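Local coordinates for DNA repair protein RAD7 (Saccharomyces cerevisiae, PDB 5ZB2), which promotes nucleotide excision repair of non-transcribed DNA as a component of the global genome repair complex and pairs with Elc1, at residues 164-169 against 191-196; 214-219 against 244-249; 106-111 against 132-137. One frame throughout, in Å; residues are numbered along the deposited sequence.

Interaction 1 (164-169 against 191-196)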
ATOM      1  N   HIS A 164      15.688   4.026 -20.389  1.00 30.36           N
ATOM      2  CA  HIS A 164      15.516   3.801 -21.817  1.00 33.49           C
ATOM      3  C   HIS A 164      14.078   3.446 -22.178  1.00 30.95           C
ATOM      4  O   HIS A 164      13.793   3.185 -23.351  1.00 31.12           O
ATOM      5  CB  HIS A 164      16.480   2.711 -22.319  1.00 35.98           C
ATOM      6  CG  HIS A 164      16.210   1.340 -21.781  1.00 36.88           C
ATOM      7  ND1 HIS A 164      15.020   0.672 -21.987  1.00 36.25           N
ATOM      8  CD2 HIS A 164      16.996   0.492 -21.074  1.00 37.02           C
ATOM      9  CE1 HIS A 164      15.078  -0.517 -21.414  1.00 37.56           C
ATOM     10  NE2 HIS A 164      16.266  -0.650 -20.853  1.00 37.78           N
ATOM     11  N   ARG A 165      13.169   3.449 -21.203  1.00 31.23           N
ATOM     12  CA  ARG A 165      11.756   3.193 -21.446  1.00 34.76           C
ATOM     13  C   ARG A 165      10.951   4.473 -21.631  1.00 31.67           C
ATOM     14  O   ARG A 165       9.740   4.397 -21.854  1.00 32.34           O
ATOM     15  CB  ARG A 165      11.164   2.364 -20.299  1.00 33.22           C
ATOM     16  CG  ARG A 165      11.538   0.888 -20.362  1.00 36.25           C
ATOM     17  CD  ARG A 165      11.085   0.127 -19.124  1.00 32.58           C
ATOM     18  NE  ARG A 165      11.403  -1.294 -19.218  1.00 34.52           N
ATOM     19  CZ  ARG A 165      11.533  -2.110 -18.172  1.00 32.83           C
ATOM     20  NH1 ARG A 165      11.387  -1.654 -16.936  1.00 32.34           N
ATOM     21  NH2 ARG A 165      11.830  -3.387 -18.365  1.00 33.72           N
ATOM     22  N   PHE A 166      11.587   5.640 -21.532  1.00 32.82           N
ATOM     23  CA  PHE A 166      10.968   6.905 -21.927  1.00 33.55           C
ATOM     24  C   PHE A 166      11.243   7.097 -23.416  1.00 31.68           C
ATOM     25  O   PHE A 166      12.299   7.595 -23.811  1.00 32.40           O
ATOM     26  CB  PHE A 166      11.512   8.060 -21.097  1.00 34.27           C
ATOM     27  CG  PHE A 166      10.726   9.329 -21.243  1.00 32.78           C
ATOM     28  CD1 PHE A 166       9.523   9.489 -20.579  1.00 34.63           C
ATOM     29  CD2 PHE A 166      11.189  10.363 -22.044  1.00 32.95           C
ATOM     30  CE1 PHE A 166       8.788  10.657 -20.707  1.00 35.62           C
ATOM     31  CE2 PHE A 166      10.461  11.536 -22.176  1.00 33.99           C
ATOM     32  CZ  PHE A 166       9.258  11.682 -21.508  1.00 33.69           C
ATOM     33  N   THR A 167      10.288   6.698 -24.244  1.00 31.64           N
ATOM     34  CA  THR A 167      10.494   6.593 -25.679  1.00 35.64           C
ATOM     35  C   THR A 167      10.075   7.877 -26.389  1.00 34.65           C
ATOM     36  O   THR A 167       9.530   8.805 -25.791  1.00 32.26           O
ATOM     37  CB  THR A 167       9.703   5.411 -26.233  1.00 37.34           C
ATOM     38  OG1 THR A 167       8.301   5.681 -26.103  1.00 38.80           O
ATOM     39  CG2 THR A 167      10.045   4.134 -25.464  1.00 37.76           C
ATOM     40  N   ASP A 168      10.335   7.916 -27.698  1.00 35.58           N
ATOM     41  CA  ASP A 168       9.868   9.033 -28.514  1.00 37.58           C
ATOM     42  C   ASP A 168       8.359   9.209 -28.393  1.00 38.12           C
ATOM     43  O   ASP A 168       7.859  10.339 -28.330  1.00 38.20           O
ATOM     44  CB  ASP A 168      10.276   8.815 -29.973  1.00 38.03           C
ATOM     45  CG  ASP A 168      11.740   9.135 -30.223  1.00 38.18           C
ATOM     46  OD1 ASP A 168      12.245  10.119 -29.638  1.00 36.15           O
ATOM     47  OD2 ASP A 168      12.390   8.401 -30.999  1.00 37.87           O
ATOM     48  N   LYS A 169       7.615   8.100 -28.340  1.00 39.35           N
ATOM     49  CA  LYS A 169       6.173   8.192 -28.134  1.00 41.15           C
ATOM     50  C   LYS A 169       5.852   8.910 -26.830  1.00 39.62           C
ATOM     51  O   LYS A 169       4.935   9.739 -26.777  1.00 40.35           O
ATOM     52  CB  LYS A 169       5.554   6.796 -28.142  1.00 45.40           C
ATOM     53  CG  LYS A 169       4.033   6.786 -28.195  1.00 52.66           C
ATOM     54  CD  LYS A 169       3.484   5.365 -28.176  1.00 61.35           C
ATOM     55  CE  LYS A 169       2.049   5.305 -28.689  1.00 74.21           C
ATOM     56  NZ  LYS A 169       1.120   6.183 -27.923  1.00 75.00           N
ATOM     57  N   ASP A 191      18.080   6.838 -23.631  1.00 31.83           N
ATOM     58  CA  ASP A 191      18.667   6.111 -24.752  1.00 36.72           C
ATOM     59  C   ASP A 191      17.702   5.928 -25.917  1.00 35.33           C
ATOM     60  O   ASP A 191      18.157   5.703 -27.042  1.00 34.22           O
ATOM     61  CB  ASP A 191      19.167   4.741 -24.281  1.00 39.56           C
ATOM     62  CG  ASP A 191      20.436   4.833 -23.443  1.00 42.58           C
ATOM     63  OD1 ASP A 191      20.783   5.939 -22.974  1.00 40.02           O
ATOM     64  OD2 ASP A 191      21.091   3.790 -23.253  1.00 49.13           O
ATOM     65  N   SER A 192      16.394   6.009 -25.679  1.00 35.60           N
ATOM     66  CA  SER A 192      15.397   5.764 -26.712  1.00 34.39           C
ATOM     67  C   SER A 192      14.870   7.043 -27.350  1.00 34.26           C
ATOM     68  O   SER A 192      14.004   6.972 -28.226  1.00 35.47           O
ATOM     69  CB  SER A 192      14.224   4.968 -26.130  1.00 35.03           C
ATOM     70  OG  SER A 192      14.630   3.670 -25.720  1.00 35.58           O
ATOM     71  N   ILE A 193      15.362   8.201 -26.935  1.00 33.00           N
ATOM     72  CA  ILE A 193      14.876   9.478 -27.438  1.00 34.61           C
ATOM     73  C   ILE A 193      15.706   9.877 -28.649  1.00 35.39           C
ATOM     74  O   ILE A 193      16.942   9.878 -28.596  1.00 36.91           O
ATOM     75  CB  ILE A 193      14.940  10.558 -26.344  1.00 33.48           C
ATOM     76  CG1 ILE A 193      13.969  10.233 -25.200  1.00 33.60           C
ATOM     77  CG2 ILE A 193      14.650  11.945 -26.918  1.00 35.35           C
ATOM     78  CD1 ILE A 193      12.495  10.184 -25.589  1.00 33.69           C
ATOM     79  N   SER A 194      15.025  10.208 -29.746  1.00 36.17           N
ATOM     80  CA  SER A 194      15.685  10.744 -30.931  1.00 37.96           C
ATOM     81  C   SER A 194      14.978  11.944 -31.542  1.00 37.20           C
ATOM     82  O   SER A 194      15.602  12.650 -32.341  1.00 37.82           O
ATOM     83  CB  SER A 194      15.816   9.661 -32.009  1.00 36.85           C
ATOM     84  OG  SER A 194      14.553   9.387 -32.585  1.00 35.04           O
ATOM     85  N   ASN A 195      13.721  12.210 -31.195  1.00 36.91           N
ATOM     86  CA  ASN A 195      12.937  13.274 -31.825  1.00 39.42           C
ATOM     87  C   ASN A 195      13.087  14.610 -31.101  1.00 37.48           C
ATOM     88  O   ASN A 195      12.105  15.277 -30.771  1.00 32.17           O
ATOM     89  CB  ASN A 195      11.471  12.860 -31.896  1.00 40.62           C
ATOM     90  CG  ASN A 195      11.244  11.680 -32.815  1.00 45.78           C
ATOM     91  OD1 ASN A 195      12.196  11.056 -33.290  1.00 45.46           O
ATOM     92  ND2 ASN A 195       9.980  11.363 -33.072  1.00 60.62           N
ATOM     93  N   TYR A 196      14.335  15.021 -30.865  1.00 36.71           N
ATOM     94  CA  TYR A 196      14.582  16.336 -30.286  1.00 35.98           C
ATOM     95  C   TYR A 196      14.086  17.455 -31.191  1.00 36.73           C
ATOM     96  O   TYR A 196      13.876  18.578 -30.718  1.00 34.04           O
ATOM     97  CB  TYR A 196      16.075  16.511 -30.004  1.00 35.82           C
ATOM     98  CG  TYR A 196      16.614  15.546 -28.972  1.00 35.54           C
ATOM     99  CD1 TYR A 196      16.524  15.826 -27.615  1.00 32.43           C
ATOM    100  CD2 TYR A 196      17.218  14.358 -29.357  1.00 36.24           C
ATOM    101  CE1 TYR A 196      17.020  14.943 -26.665  1.00 34.62           C
ATOM    102  CE2 TYR A 196      17.714  13.469 -28.419  1.00 35.60           C
ATOM    103  CZ  TYR A 196      17.615  13.768 -27.075  1.00 34.28           C
ATOM    104  OH  TYR A 196      18.111  12.878 -26.148  1.00 36.64           O
TER
HETATM  105  O   HOH W   1      15.024   6.769 -23.134  1.00 31.20           O
HETATM  106  O   HOH W   2      11.891   5.745 -29.309  1.00 38.66           O
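The first torsion of Asp-168 (chi1 -78°) sets its carboxylate carbon beside its own backbone N and anti to the carbonyl carbon, close to the backbone of Ser-194 and Asn-195. In Ser-192, chi1 of -65° likewise puts OG beside the backbone N, and from there it donates to His-164 O at 2.6 Å. The two oxygens of Asp-168 do different work. OD1 takes Ser-194 N on its syn lone pair, 2.8 Å away and nearly straight, while Asn-195 N reaches the same OD1 at 3.0 Å from above the carboxylate plane. OD2 lies 2.9 Å from Ser-194 OG, whose one proton could go instead to Asn-195 OD1. The Asn-195 amide stacks on the carboxylate, with the planes 15° apart.

Between these two polar ends Ile-193 pushes CD1 against the Phe-166 ring, 3.8 Å from CD2. Phe-166 also meets Trp-144 edge-to-face. Water 1 links Phe-166 O to Ser-192 N, and water 2 links Asp-168 N to Ser-192 O, so the two backbones are joined through solvent where they do not bond directly. Thr-167 is the N-cap of helix 168-178, and its OG1 is also tied to Glu-141.

The contact joins the turns that follow strands 157-161 and 184-188, neighbours in the leucine-rich repeat solenoid. With two backbone N-H groups on OD1, and its own residue in the first turn of a helix, the Asp-168 carboxylate is likely to be stabilised in its charged form, a side chain standing in for backbone pairing between successive turns.

Interaction 2 (214-219 against 244-249); sequences EYPFNE and NGCIDL
Tyr-215 N gives the straighter of the two direct hydrogen bonds here, to Asn-244 O at 2.8 Å with an N-H...O angle of 167°. Beside it, Asn-244 ND2 donates to Glu-214 OE1, also at 2.8 Å, meeting the carboxylate on its anti side and 27° out of its plane. The two side chains run alongside each other in the same direction, and the other ends are held as well: Asn-244 OD1 by Ser-272 OG and Glu-274 N, and Glu-214 OE2, weakly, by Ser-188 OG.

Further out, the Tyr-215 ring folds back over the second segment. Asn-244 O lies above one face, toward the rim, and CD1 comes within 3.7 Å of Gly-245 CA. A side chain at Gly-245 would run straight into that ring, and the residue also has a positive phi (74°). Pro-216 CD rests 4.0 Å from Cys-246 SG. Toward the ends of the segments the aliphatic part of Glu-219 takes over, CG touching Ile-247 CG1 at 3.5 Å. Water 3 then bridges Glu-219 O and Asp-248 N, where the two backbones make no direct hydrogen bond.

Glu-214 and Asn-244 form a parallel bridge at the ends of strands 210-214 and 240-244, just before the backbone leaves each strand for helices 224-234 and 251-261. The backbone pairing carries on to both neighbours, from Glu-214 to Leu-187 and Arg-189, and from Gly-245 to Glu-274. Arg-189 makes a cation-pi contact with Tyr-215, and Leu-249 packs on Asp-224 and Ile-227 of helix 224-234, so this junction joins consecutive turns of the leucine-rich repeat solenoid.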
ATOM      1  N   GLU A 214      21.079  16.354 -22.061  1.00 33.63           N
ATOM      2  CA  GLU A 214      22.355  15.727 -21.740  1.00 34.69           C
ATOM      3  C   GLU A 214      22.465  14.359 -22.397  1.00 35.39           C
ATOM      4  O   GLU A 214      21.532  13.555 -22.332  1.00 34.43           O
ATOM      5  CB  GLU A 214      22.534  15.585 -20.226  1.00 37.09           C
ATOM      6  CG  GLU A 214      22.252  16.850 -19.446  1.00 37.01           C
ATOM      7  CD  GLU A 214      22.595  16.711 -17.973  1.00 40.94           C
ATOM      8  OE1 GLU A 214      23.763  16.956 -17.608  1.00 39.43           O
ATOM      9  OE2 GLU A 214      21.701  16.344 -17.183  1.00 43.98           O
ATOM     10  N   TYR A 215      23.617  14.103 -23.014  1.00 35.65           N
ATOM     11  CA  TYR A 215      24.021  12.794 -23.509  1.00 38.35           C
ATOM     12  C   TYR A 215      22.934  12.125 -24.346  1.00 38.25           C
ATOM     13  O   TYR A 215      22.395  11.083 -23.955  1.00 36.86           O
ATOM     14  CB  TYR A 215      24.434  11.918 -22.323  1.00 42.52           C
ATOM     15  CG  TYR A 215      25.388  12.662 -21.421  1.00 40.41           C
ATOM     16  CD1 TYR A 215      26.663  12.978 -21.857  1.00 42.32           C
ATOM     17  CD2 TYR A 215      24.999  13.091 -20.160  1.00 41.02           C
ATOM     18  CE1 TYR A 215      27.537  13.685 -21.060  1.00 41.53           C
ATOM     19  CE2 TYR A 215      25.866  13.800 -19.351  1.00 41.18           C
ATOM     20  CZ  TYR A 215      27.138  14.095 -19.809  1.00 44.08           C
ATOM     21  OH  TYR A 215      28.020  14.799 -19.018  1.00 44.34           O
ATOM     22  N   PRO A 216      22.598  12.684 -25.506  1.00 37.54           N
ATOM     23  CA  PRO A 216      21.713  11.971 -26.433  1.00 38.95           C
ATOM     24  C   PRO A 216      22.377  10.702 -26.941  1.00 39.77           C
ATOM     25  O   PRO A 216      23.596  10.640 -27.113  1.00 39.61           O
ATOM     26  CB  PRO A 216      21.495  12.980 -27.565  1.00 39.47           C
ATOM     27  CG  PRO A 216      22.726  13.838 -27.528  1.00 39.13           C
ATOM     28  CD  PRO A 216      23.092  13.948 -26.076  1.00 37.77           C
ATOM     29  N   PHE A 217      21.556   9.677 -27.187  1.00 39.42           N
ATOM     30  CA  PHE A 217      22.092   8.384 -27.600  1.00 43.33           C
ATOM     31  C   PHE A 217      22.789   8.486 -28.952  1.00 46.38           C
ATOM     32  O   PHE A 217      23.938   8.055 -29.106  1.00 46.94           O
ATOM     33  CB  PHE A 217      20.974   7.343 -27.644  1.00 42.50           C
ATOM     34  CG  PHE A 217      21.469   5.937 -27.798  1.00 44.81           C
ATOM     35  CD1 PHE A 217      22.069   5.281 -26.735  1.00 46.14           C
ATOM     36  CD2 PHE A 217      21.341   5.272 -29.004  1.00 48.85           C
ATOM     37  CE1 PHE A 217      22.529   3.984 -26.874  1.00 50.03           C
ATOM     38  CE2 PHE A 217      21.797   3.977 -29.150  1.00 53.27           C
ATOM     39  CZ  PHE A 217      22.394   3.332 -28.084  1.00 51.62           C
ATOM     40  N   ASN A 218      22.106   9.049 -29.945  1.00 45.50           N
ATOM     41  CA  ASN A 218      22.708   9.359 -31.236  1.00 50.88           C
ATOM     42  C   ASN A 218      22.945  10.863 -31.285  1.00 48.37           C
ATOM     43  O   ASN A 218      21.994  11.651 -31.344  1.00 45.17           O
ATOM     44  CB  ASN A 218      21.818   8.890 -32.383  1.00 54.29           C
ATOM     45  CG  ASN A 218      21.704   7.379 -32.447  1.00 64.86           C
ATOM     46  OD1 ASN A 218      22.675   6.662 -32.205  1.00 73.80           O
ATOM     47  ND2 ASN A 218      20.512   6.885 -32.765  1.00 73.96           N
ATOM     48  N   GLU A 219      24.220  11.256 -31.270  1.00 47.65           N
ATOM     49  CA  GLU A 219      24.572  12.655 -31.055  1.00 47.07           C
ATOM     50  C   GLU A 219      24.073  13.551 -32.183  1.00 45.29           C
ATOM     51  O   GLU A 219      23.806  14.738 -31.958  1.00 42.03           O
ATOM     52  CB  GLU A 219      26.088  12.785 -30.892  1.00 51.88           C
ATOM     53  CG  GLU A 219      26.648  12.125 -29.616  1.00 65.27           C
ATOM     54  CD  GLU A 219      26.618  10.609 -29.644  1.00 64.60           C
ATOM     55  OE1 GLU A 219      26.478  10.003 -28.561  1.00 61.37           O
ATOM     56  OE2 GLU A 219      26.743  10.028 -30.742  1.00 56.33           O
ATOM     57  N   ASN A 244      24.965  19.165 -22.391  1.00 33.12           N
ATOM     58  CA  ASN A 244      26.146  18.367 -22.090  1.00 35.54           C
ATOM     59  C   ASN A 244      26.177  17.123 -22.968  1.00 35.46           C
ATOM     60  O   ASN A 244      25.155  16.458 -23.160  1.00 32.82           O
ATOM     61  CB  ASN A 244      26.175  17.961 -20.614  1.00 35.18           C
ATOM     62  CG  ASN A 244      26.101  19.154 -19.675  1.00 37.16           C
ATOM     63  OD1 ASN A 244      26.479  20.271 -20.032  1.00 37.12           O
ATOM     64  ND2 ASN A 244      25.610  18.920 -18.462  1.00 37.52           N
ATOM     65  N   GLY A 245      27.358  16.811 -23.497  1.00 35.12           N
ATOM     66  CA  GLY A 245      27.514  15.641 -24.334  1.00 38.01           C
ATOM     67  C   GLY A 245      26.927  15.754 -25.722  1.00 38.38           C
ATOM     68  O   GLY A 245      26.891  14.752 -26.443  1.00 40.76           O
ATOM     69  N   CYS A 246      26.465  16.937 -26.124  1.00 34.13           N
ATOM     70  CA  CYS A 246      25.905  17.140 -27.461  1.00 36.67           C
ATOM     71  C   CYS A 246      27.042  17.487 -28.425  1.00 39.80           C
ATOM     72  O   CYS A 246      27.167  18.606 -28.929  1.00 36.73           O
ATOM     73  CB  CYS A 246      24.839  18.227 -27.430  1.00 35.24           C
ATOM     74  SG  CYS A 246      23.445  17.904 -26.318  1.00 35.00           S
ATOM     75  N   ILE A 247      27.884  16.496 -28.647  1.00 39.67           N
ATOM     76  CA  ILE A 247      29.090  16.615 -29.426  1.00 41.25           C
ATOM     77  C   ILE A 247      28.949  17.016 -30.870  1.00 42.37           C
ATOM     78  O   ILE A 247      29.886  17.387 -31.503  1.00 43.27           O
ATOM     79  CB  ILE A 247      29.980  15.362 -29.283  1.00 43.81           C
ATOM     80  CG1 ILE A 247      29.446  14.191 -30.089  1.00 46.15           C
ATOM     81  CG2 ILE A 247      30.114  14.987 -27.832  1.00 41.52           C
ATOM     82  CD1 ILE A 247      30.429  13.083 -30.310  1.00 46.97           C
ATOM     83  N   ASP A 248      27.753  16.962 -31.375  1.00 42.21           N
ATOM     84  CA  ASP A 248      27.498  17.341 -32.759  1.00 43.11           C
ATOM     85  C   ASP A 248      27.359  18.848 -32.952  1.00 40.55           C
ATOM     86  O   ASP A 248      27.357  19.310 -34.098  1.00 41.15           O
ATOM     87  CB  ASP A 248      26.229  16.642 -33.257  1.00 43.32           C
ATOM     88  CG  ASP A 248      26.164  16.554 -34.767  1.00 47.40           C
ATOM     89  OD1 ASP A 248      26.970  15.795 -35.351  1.00 46.08           O
ATOM     90  OD2 ASP A 248      25.296  17.226 -35.367  1.00 45.85           O
ATOM     91  N   LEU A 249      27.241  19.620 -31.873  1.00 39.97           N
ATOM     92  CA  LEU A 249      27.057  21.060 -31.982  1.00 36.98           C
ATOM     93  C   LEU A 249      28.371  21.754 -32.327  1.00 38.93           C
ATOM     94  O   LEU A 249      29.452  21.328 -31.910  1.00 39.55           O
ATOM     95  CB  LEU A 249      26.495  21.624 -30.676  1.00 35.73           C
ATOM     96  CG  LEU A 249      25.131  21.073 -30.252  1.00 35.61           C
ATOM     97  CD1 LEU A 249      24.692  21.675 -28.928  1.00 32.65           C
ATOM     98  CD2 LEU A 249      24.082  21.322 -31.324  1.00 36.60           C
TER
HETATM   99  O   HOH W   3      24.985  16.617 -30.438  1.00 39.96           O
HETATM  100  O   HOH W   4      26.801  11.964 -26.007  1.00 47.91           O

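Interaction 3 (106-111 against 132-137)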
ATOM      1  N   SER A 106      11.092  16.501  -6.364  1.00 35.68           N
ATOM      2  CA  SER A 106      12.225  15.916  -7.063  1.00 36.40           C
ATOM      3  C   SER A 106      12.550  14.582  -6.413  1.00 35.51           C
ATOM      4  O   SER A 106      12.886  14.536  -5.224  1.00 33.79           O
ATOM      5  CB  SER A 106      13.436  16.847  -7.026  1.00 35.64           C
ATOM      6  OG  SER A 106      14.552  16.235  -7.648  1.00 35.66           O
ATOM      7  N   LEU A 107      12.455  13.505  -7.194  1.00 33.59           N
ATOM      8  CA  LEU A 107      12.721  12.142  -6.731  1.00 35.78           C
ATOM      9  C   LEU A 107      13.907  11.608  -7.528  1.00 33.85           C
ATOM     10  O   LEU A 107      13.753  11.180  -8.677  1.00 34.53           O
ATOM     11  CB  LEU A 107      11.486  11.255  -6.903  1.00 35.32           C
ATOM     12  CG  LEU A 107      10.204  11.748  -6.226  1.00 36.43           C
ATOM     13  CD1 LEU A 107       9.019  10.828  -6.524  1.00 32.55           C
ATOM     14  CD2 LEU A 107      10.407  11.881  -4.723  1.00 36.55           C
ATOM     15  N   GLN A 108      15.086  11.633  -6.920  1.00 34.75           N
ATOM     16  CA  GLN A 108      16.317  11.214  -7.579  1.00 35.64           C
ATOM     17  C   GLN A 108      16.663   9.793  -7.148  1.00 33.72           C
ATOM     18  O   GLN A 108      16.631   9.473  -5.955  1.00 32.20           O
ATOM     19  CB  GLN A 108      17.463  12.172  -7.244  1.00 36.91           C
ATOM     20  CG  GLN A 108      17.162  13.646  -7.538  1.00 37.17           C
ATOM     21  CD  GLN A 108      17.013  13.937  -9.024  1.00 38.54           C
ATOM     22  OE1 GLN A 108      17.916  13.677  -9.818  1.00 37.11           O
ATOM     23  NE2 GLN A 108      15.865  14.483  -9.403  1.00 37.46           N
ATOM     24  N   MET A 109      16.985   8.943  -8.123  1.00 33.32           N
ATOM     25  CA  MET A 109      17.257   7.529  -7.870  1.00 34.71           C
ATOM     26  C   MET A 109      16.011   6.841  -7.312  1.00 35.29           C
ATOM     27  O   MET A 109      16.038   6.214  -6.249  1.00 34.06           O
ATOM     28  CB  MET A 109      18.455   7.359  -6.931  1.00 34.78           C
ATOM     29  CG  MET A 109      19.707   8.112  -7.383  1.00 36.29           C
ATOM     30  SD  MET A 109      21.126   7.890  -6.286  1.00 40.11           S
ATOM     31  CE  MET A 109      21.470   6.147  -6.529  1.00 38.78           C
ATOM     32  N   CYS A 110      14.909   6.965  -8.051  1.00 31.95           N
ATOM     33  CA  CYS A 110      13.604   6.448  -7.626  1.00 34.20           C
ATOM     34  C   CYS A 110      13.281   5.136  -8.343  1.00 31.23           C
ATOM     35  O   CYS A 110      12.253   4.982  -9.000  1.00 30.75           O
ATOM     36  CB  CYS A 110      12.523   7.499  -7.871  1.00 33.50           C
ATOM     37  SG  CYS A 110      12.405   8.102  -9.600  1.00 33.47           S
ATOM     38  N   GLY A 111      14.170   4.157  -8.166  1.00 31.64           N
ATOM     39  CA  GLY A 111      14.066   2.915  -8.919  1.00 33.47           C
ATOM     40  C   GLY A 111      12.786   2.136  -8.678  1.00 30.98           C
ATOM     41  O   GLY A 111      12.328   1.404  -9.561  1.00 29.99           O
ATOM     42  N   ASN A 132      10.586  16.195 -10.963  1.00 35.24           N
ATOM     43  CA  ASN A 132      11.910  15.800 -11.434  1.00 34.91           C
ATOM     44  C   ASN A 132      12.164  14.364 -10.995  1.00 32.62           C
ATOM     45  O   ASN A 132      12.156  14.069  -9.795  1.00 31.76           O
ATOM     46  CB  ASN A 132      12.983  16.740 -10.879  1.00 35.58           C
ATOM     47  CG  ASN A 132      14.363  16.492 -11.475  1.00 39.82           C
ATOM     48  OD1 ASN A 132      14.708  15.370 -11.849  1.00 35.90           O
ATOM     49  ND2 ASN A 132      15.163  17.549 -11.558  1.00 39.27           N
ATOM     50  N   LEU A 133      12.375  13.471 -11.962  1.00 30.92           N
ATOM     51  CA  LEU A 133      12.580  12.052 -11.695  1.00 34.63           C
ATOM     52  C   LEU A 133      13.877  11.590 -12.340  1.00 34.48           C
ATOM     53  O   LEU A 133      14.099  11.822 -13.533  1.00 35.13           O
ATOM     54  CB  LEU A 133      11.412  11.214 -12.226  1.00 31.67           C
ATOM     55  CG  LEU A 133      10.003  11.563 -11.742  1.00 32.73           C
ATOM     56  CD1 LEU A 133       8.977  10.691 -12.454  1.00 36.07           C
ATOM     57  CD2 LEU A 133       9.875  11.413 -10.236  1.00 30.00           C
ATOM     58  N   ASP A 134      14.708  10.911 -11.554  1.00 32.34           N
ATOM     59  CA  ASP A 134      15.975  10.377 -12.034  1.00 34.24           C
ATOM     60  C   ASP A 134      16.023   8.874 -11.764  1.00 33.25           C
ATOM     61  O   ASP A 134      16.161   8.445 -10.618  1.00 30.88           O
ATOM     62  CB  ASP A 134      17.147  11.073 -11.342  1.00 36.21           C
ATOM     63  CG  ASP A 134      18.492  10.545 -11.800  1.00 40.64           C
ATOM     64  OD1 ASP A 134      18.535   9.834 -12.826  1.00 35.98           O
ATOM     65  OD2 ASP A 134      19.507  10.840 -11.134  1.00 57.72           O
ATOM     66  N   GLY A 135      15.892   8.091 -12.803  1.00 32.55           N
ATOM     67  CA  GLY A 135      15.914   6.668 -12.680  1.00 32.32           C
ATOM     68  C   GLY A 135      14.606   5.930 -12.514  1.00 32.00           C
ATOM     69  O   GLY A 135      14.630   4.888 -11.946  1.00 31.55           O
ATOM     70  N   PRO A 136      13.483   6.438 -12.989  1.00 31.48           N
ATOM     71  CA  PRO A 136      12.229   5.680 -12.859  1.00 30.90           C
ATOM     72  C   PRO A 136      12.155   4.617 -13.945  1.00 31.93           C
ATOM     73  O   PRO A 136      11.345   4.744 -14.863  1.00 30.54           O
ATOM     74  CB  PRO A 136      11.151   6.743 -13.061  1.00 32.57           C
ATOM     75  CG  PRO A 136      11.805   7.794 -13.893  1.00 31.82           C
ATOM     76  CD  PRO A 136      13.257   7.800 -13.505  1.00 32.03           C
ATOM     77  N   PHE A 137      13.000   3.594 -13.859  1.00 31.23           N
ATOM     78  CA  PHE A 137      13.144   2.644 -14.960  1.00 33.80           C
ATOM     79  C   PHE A 137      11.983   1.657 -15.058  1.00 31.97           C
ATOM     80  O   PHE A 137      11.922   0.906 -16.038  1.00 31.88           O
ATOM     81  CB  PHE A 137      14.468   1.878 -14.838  1.00 32.57           C
ATOM     82  CG  PHE A 137      14.540   0.936 -13.663  1.00 32.73           C
ATOM     83  CD1 PHE A 137      14.995   1.380 -12.430  1.00 32.19           C
ATOM     84  CD2 PHE A 137      14.188  -0.397 -13.799  1.00 33.24           C
ATOM     85  CE1 PHE A 137      15.077   0.518 -11.352  1.00 34.78           C
ATOM     86  CE2 PHE A 137      14.270  -1.270 -12.720  1.00 34.71           C
ATOM     87  CZ  PHE A 137      14.716  -0.809 -11.497  1.00 33.95           C
TER
HETATM   88  O   HOH W   5      20.530  13.114  -9.683  1.00 51.61           O
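Leu-107 and Leu-133 sit at matching places on strands 104-108 and 130-134, two successive parallel strands of the leucine-rich repeat solenoid. Their backbones pair in register: Leu-107 N donates to Asn-132 O at 2.7 Å, nearly along the C=O axis, and Leu-107 O accepts from Asp-134 N at 3.0 Å. Past the strand ends Asp-134 O takes Cys-110 N at 3.2 Å, with a weaker bond from Met-109 N.

The face carrying Ser-106, Gln-108, Asn-132 and Asp-134 is polar. Gln-108 bends at chi2 (-67°), which swings CD across toward strand 130-134. Its NE2 then serves two acceptors: Ser-106 OG on its own strand and, 2.8 Å away, Asn-132 OD1. Asn-132 OD1 lies in the amide plane of Gln-108, whereas NE2 stands above the plane of the Asn-132 carbonyl, the two amides being almost perpendicular. Water 5 donates to both Gln-108 OE1 and Asp-134 OD2, while Asp-134 OD1 goes to Asn-162 ND2 on the next turn. An alanine in place of Gln-108 would probably leave Ser-106 OG and Asn-132 OD1 without this shared donor, and water 5 without one of its two acceptors.

On the other face Leu-107 and Leu-133 lie side by side, Leu-107 CB 3.7 Å from Leu-133 CD2. Cys-110 SG packs 3.9 Å from Pro-136 CB and also reaches Leu-133 CB. Beyond them Gly-111 O approaches Phe-137 CE1 at 3.4 Å. Gly-135 has backbone angles at which a CB would jam against the preceding carbonyl.

Leu-105, Leu-107 and Cys-110 follow the LxLxxC pattern of cysteine-containing leucine-rich repeats, in which the leucines and the cysteine turn inward and the strands stack in parallel.

In the fold
All three contacts lie between successive turns of the leucine-rich repeat solenoid in the C-terminal part of Rad7, met along the chain in the order 3, 1, 2. Interactions 1 and 2, with centres 14 Å apart, touch by packing: Asp-191 O meets Phe-217 CB at 3.3 Å, and Tyr-196 OH touches Pro-216 CB at 3.7 Å. Interactions 1 and 3, with centres 17 Å apart, are joined by a probable hydrogen bond from Arg-165 NH1 to Phe-137 O at 2.8 Å. Interactions 2 and 3 do not meet, their nearest atoms being about 8 Å apart. The long polyether lies about 13 Å from the Leu-107 side chain; a glycerol, probably from the crystallisation liquor, sits beside Met-109.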